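TetR transcriptional regulator (Chloroflexus aurantiacus, PDB 3QBM) probably binds DNA through an N-terminal helix-turn-helix domain to regulate transcription, as is usual for TetR-family regulators. Local coordinates at residues 146-152 and 195-199. Numbering follows the deposited sequence.
Sequences GEIRPEV and QVRLA
A single antiparallel beta bridge pairs the C-terminal tail with the loop between helices 118-144 and 154-175 in the TetR-like C-terminal domain. Gly146, at positive phi (74/18), completes a Schellman motif ending helix 118-144; Ile148 is extended (-128/138), and a type I turn, Arg149-Val152, leads toward the next helix. Ile148 and Arg197 form the non-hydrogen-bonded pair, CA atoms 4.6 Å apart, flanked by nearly linear bonds from Leu198 N to Glu147 O (2.8 Å) and from Arg149 N to Val196 O (2.9 Å). Val196 O also receives a CA-H...O contact from Ile148 CA (3.4 Å).

Val196 CG1 packs on Ile148 CG2 (3.8 Å) and Val152 CG2 (4.0 Å); Ile148 (mt) also reaches helix 80-92. Glu147 OE1 is hydrogen-bonded to Thr80 OG1, and Ala199 O to His79 NE2; Glu147 OE2 salt-bridges Arg145. On the exposed side, Leu198 CD1 lies over one face of the Arg149 guanidinium, 4.0 Å from NH1. A water accepts from Arg149 NE (2.8 Å) and donates to Arg197 O (2.7 Å).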
ATOM      1  N   GLY A 146     -28.232   5.502  18.759  1.00 17.48           N
ATOM      2  CA  GLY A 146     -28.529   6.837  18.257  1.00 18.05           C
ATOM      3  C   GLY A 146     -27.294   7.714  18.127  1.00 18.43           C
ATOM      4  O   GLY A 146     -27.396   8.935  18.041  1.00 15.56           O
ATOM      5  N   GLU A 147     -26.128   7.089  18.115  1.00 15.71           N
ATOM      6  CA  GLU A 147     -24.851   7.803  17.973  1.00 15.29           C
ATOM      7  C   GLU A 147     -24.413   7.901  16.524  1.00 15.36           C
ATOM      8  O   GLU A 147     -23.644   8.790  16.161  1.00 17.91           O
ATOM      9  CB  GLU A 147     -23.757   7.107  18.776  1.00 14.67           C
ATOM     10  CG  GLU A 147     -24.001   7.114  20.251  1.00 17.78           C
ATOM     11  CD  GLU A 147     -22.984   6.323  21.026  1.00 16.58           C
ATOM     12  OE1 GLU A 147     -22.213   5.583  20.451  1.00 16.03           O
ATOM     13  OE2 GLU A 147     -22.991   6.416  22.239  1.00 16.30           O
ATOM     14  N   ILE A 148     -24.894   6.995  15.694  1.00 12.13           N
ATOM     15  CA  ILE A 148     -24.498   6.905  14.294  1.00 14.51           C
ATOM     16  C   ILE A 148     -25.757   6.878  13.423  1.00 14.82           C
ATOM     17  O   ILE A 148     -26.735   6.210  13.766  1.00 15.22           O
ATOM     18  CB  ILE A 148     -23.614   5.664  14.050  1.00 12.06           C
ATOM     19  CG1 ILE A 148     -22.237   5.905  14.686  1.00 11.93           C
ATOM     20  CG2 ILE A 148     -23.438   5.373  12.503  1.00 11.47           C
ATOM     21  CD1 ILE A 148     -21.237   4.751  14.539  1.00  9.42           C
ATOM     22  N   ARG A 149     -25.736   7.612  12.320  1.00 15.64           N
ATOM     23  CA  ARG A 149     -26.892   7.655  11.408  1.00 19.07           C
ATOM     24  C   ARG A 149     -27.233   6.258  10.906  1.00 16.75           C
ATOM     25  O   ARG A 149     -26.360   5.510  10.472  1.00 15.84           O
ATOM     26  CB  ARG A 149     -26.627   8.586  10.209  1.00 16.94           C
ATOM     27  CG  ARG A 149     -26.405   9.995  10.567  1.00 17.76           C
ATOM     28  CD  ARG A 149     -26.306  10.965   9.378  1.00 19.77           C
ATOM     29  NE  ARG A 149     -26.231  12.328   9.908  1.00 20.65           N
ATOM     30  CZ  ARG A 149     -27.276  13.124  10.175  1.00 30.15           C
ATOM     31  NH1 ARG A 149     -28.521  12.747   9.899  1.00 25.45           N
ATOM     32  NH2 ARG A 149     -27.068  14.332  10.708  1.00 26.72           N
ATOM     33  N   PRO A 150     -28.525   5.871  10.957  1.00 16.76           N
ATOM     34  CA  PRO A 150     -28.872   4.524  10.480  1.00 18.36           C
ATOM     35  C   PRO A 150     -28.530   4.212   9.029  1.00 17.79           C
ATOM     36  O   PRO A 150     -28.367   3.034   8.679  1.00 18.24           O
ATOM     37  CB  PRO A 150     -30.398   4.430  10.684  1.00 20.32           C
ATOM     38  CG  PRO A 150     -30.829   5.652  11.302  1.00 23.83           C
ATOM     39  CD  PRO A 150     -29.684   6.622  11.480  1.00 19.88           C
ATOM     40  N   GLU A 151     -28.362   5.254   8.215  1.00 17.65           N
ATOM     41  CA  GLU A 151     -28.116   5.077   6.784  1.00 18.39           C
ATOM     42  C   GLU A 151     -26.663   4.735   6.481  1.00 20.11           C
ATOM     43  O   GLU A 151     -26.352   4.396   5.342  1.00 20.01           O
ATOM     44  CB  GLU A 151     -28.515   6.338   6.010  1.00 17.34           C
ATOM     45  CG  GLU A 151     -30.019   6.674   6.155  1.00 17.54           C
ATOM     46  CD  GLU A 151     -30.355   7.436   7.434  1.00 18.27           C
ATOM     47  OE1 GLU A 151     -29.450   8.114   7.976  1.00 19.30           O
ATOM     48  OE2 GLU A 151     -31.515   7.376   7.877  1.00 22.98           O
ATOM     49  N   VAL A 152     -25.793   4.798   7.498  1.00 18.07           N
ATOM     50  CA  VAL A 152     -24.384   4.523   7.309  1.00 17.66           C
ATOM     51  C   VAL A 152     -24.135   3.074   6.926  1.00 14.78           C
ATOM     52  O   VAL A 152     -24.581   2.159   7.606  1.00 15.33           O
ATOM     53  CB  VAL A 152     -23.554   4.937   8.548  1.00 15.68           C
ATOM     54  CG1 VAL A 152     -22.057   4.474   8.419  1.00 15.28           C
ATOM     55  CG2 VAL A 152     -23.700   6.439   8.765  1.00 15.67           C
ATOM     56  N   GLN A 195     -20.566  13.692   9.158  1.00 16.05           N
ATOM     57  CA  GLN A 195     -21.535  12.950   8.359  1.00 16.35           C
ATOM     58  C   GLN A 195     -21.983  11.578   8.846  1.00 17.52           C
ATOM     59  O   GLN A 195     -22.976  11.085   8.373  1.00 18.90           O
ATOM     60  CB  GLN A 195     -21.001  12.793   6.920  1.00 16.92           C
ATOM     61  CG  GLN A 195     -20.617  14.124   6.264  1.00 17.67           C
ATOM     62  CD  GLN A 195     -20.393  14.023   4.760  1.00 24.40           C
ATOM     63  OE1 GLN A 195     -21.153  13.355   4.054  1.00 25.35           O
ATOM     64  NE2 GLN A 195     -19.390  14.730   4.255  1.00 29.57           N
ATOM     65  N   VAL A 196     -21.239  10.951   9.751  1.00 15.30           N
ATOM     66  CA  VAL A 196     -21.578   9.636  10.275  1.00 13.13           C
ATOM     67  C   VAL A 196     -22.199   9.749  11.669  1.00 15.42           C
ATOM     68  O   VAL A 196     -23.215   9.070  11.963  1.00 16.43           O
ATOM     69  CB  VAL A 196     -20.355   8.739  10.256  1.00 13.19           C
ATOM     70  CG1 VAL A 196     -20.564   7.424  11.057  1.00 14.71           C
ATOM     71  CG2 VAL A 196     -19.963   8.411   8.796  1.00 17.63           C
ATOM     72  N   ARG A 197     -21.630  10.620  12.509  1.00 11.87           N
ATOM     73  CA  ARG A 197     -22.100  10.834  13.858  1.00 13.62           C
ATOM     74  C   ARG A 197     -23.463  11.515  13.826  1.00 18.02           C
ATOM     75  O   ARG A 197     -23.653  12.518  13.137  1.00 16.40           O
ATOM     76  CB  ARG A 197     -21.124  11.729  14.616  1.00 14.20           C
ATOM     77  CG  ARG A 197     -21.395  11.925  16.101  1.00 15.28           C
ATOM     78  CD  ARG A 197     -20.198  12.573  16.775  1.00 20.98           C
ATOM     79  NE  ARG A 197     -20.406  12.678  18.220  1.00 26.09           N
ATOM     80  CZ  ARG A 197     -19.479  12.438  19.155  1.00 26.68           C
ATOM     81  NH1 ARG A 197     -18.239  12.108  18.826  1.00 32.28           N
ATOM     82  NH2 ARG A 197     -19.810  12.515  20.437  1.00 35.46           N
ATOM     83  N   LEU A 198     -24.371  11.018  14.640  1.00 15.81           N
ATOM     84  CA  LEU A 198     -25.707  11.586  14.718  1.00 21.36           C
ATOM     85  C   LEU A 198     -25.835  12.415  15.961  1.00 22.72           C
ATOM     86  O   LEU A 198     -26.356  13.527  15.896  1.00 30.65           O
ATOM     87  CB  LEU A 198     -26.761  10.477  14.708  1.00 19.77           C
ATOM     88  CG  LEU A 198     -28.243  10.874  14.824  1.00 21.02           C
ATOM     89  CD1 LEU A 198     -28.575  11.840  13.752  1.00 20.44           C
ATOM     90  CD2 LEU A 198     -29.142   9.599  14.776  1.00 19.47           C
ATOM     91  N   ALA A 199     -25.456  11.848  17.101  1.00 23.71           N
ATOM     92  CA  ALA A 199     -25.506  12.547  18.388  1.00 28.25           C
ATOM     93  C   ALA A 199     -24.462  11.947  19.320  1.00 30.13           C
ATOM     94  O   ALA A 199     -23.815  10.976  18.960  1.00 28.67           O
ATOM     95  CB  ALA A 199     -26.880  12.478  19.001  1.00 23.86           C
ATOM     96  OXT ALA A 199     -24.252  12.434  20.425  1.00 34.90           O
TER
HETATM   97  O   HOH W   1     -23.942  13.777  10.773  1.00 20.02           O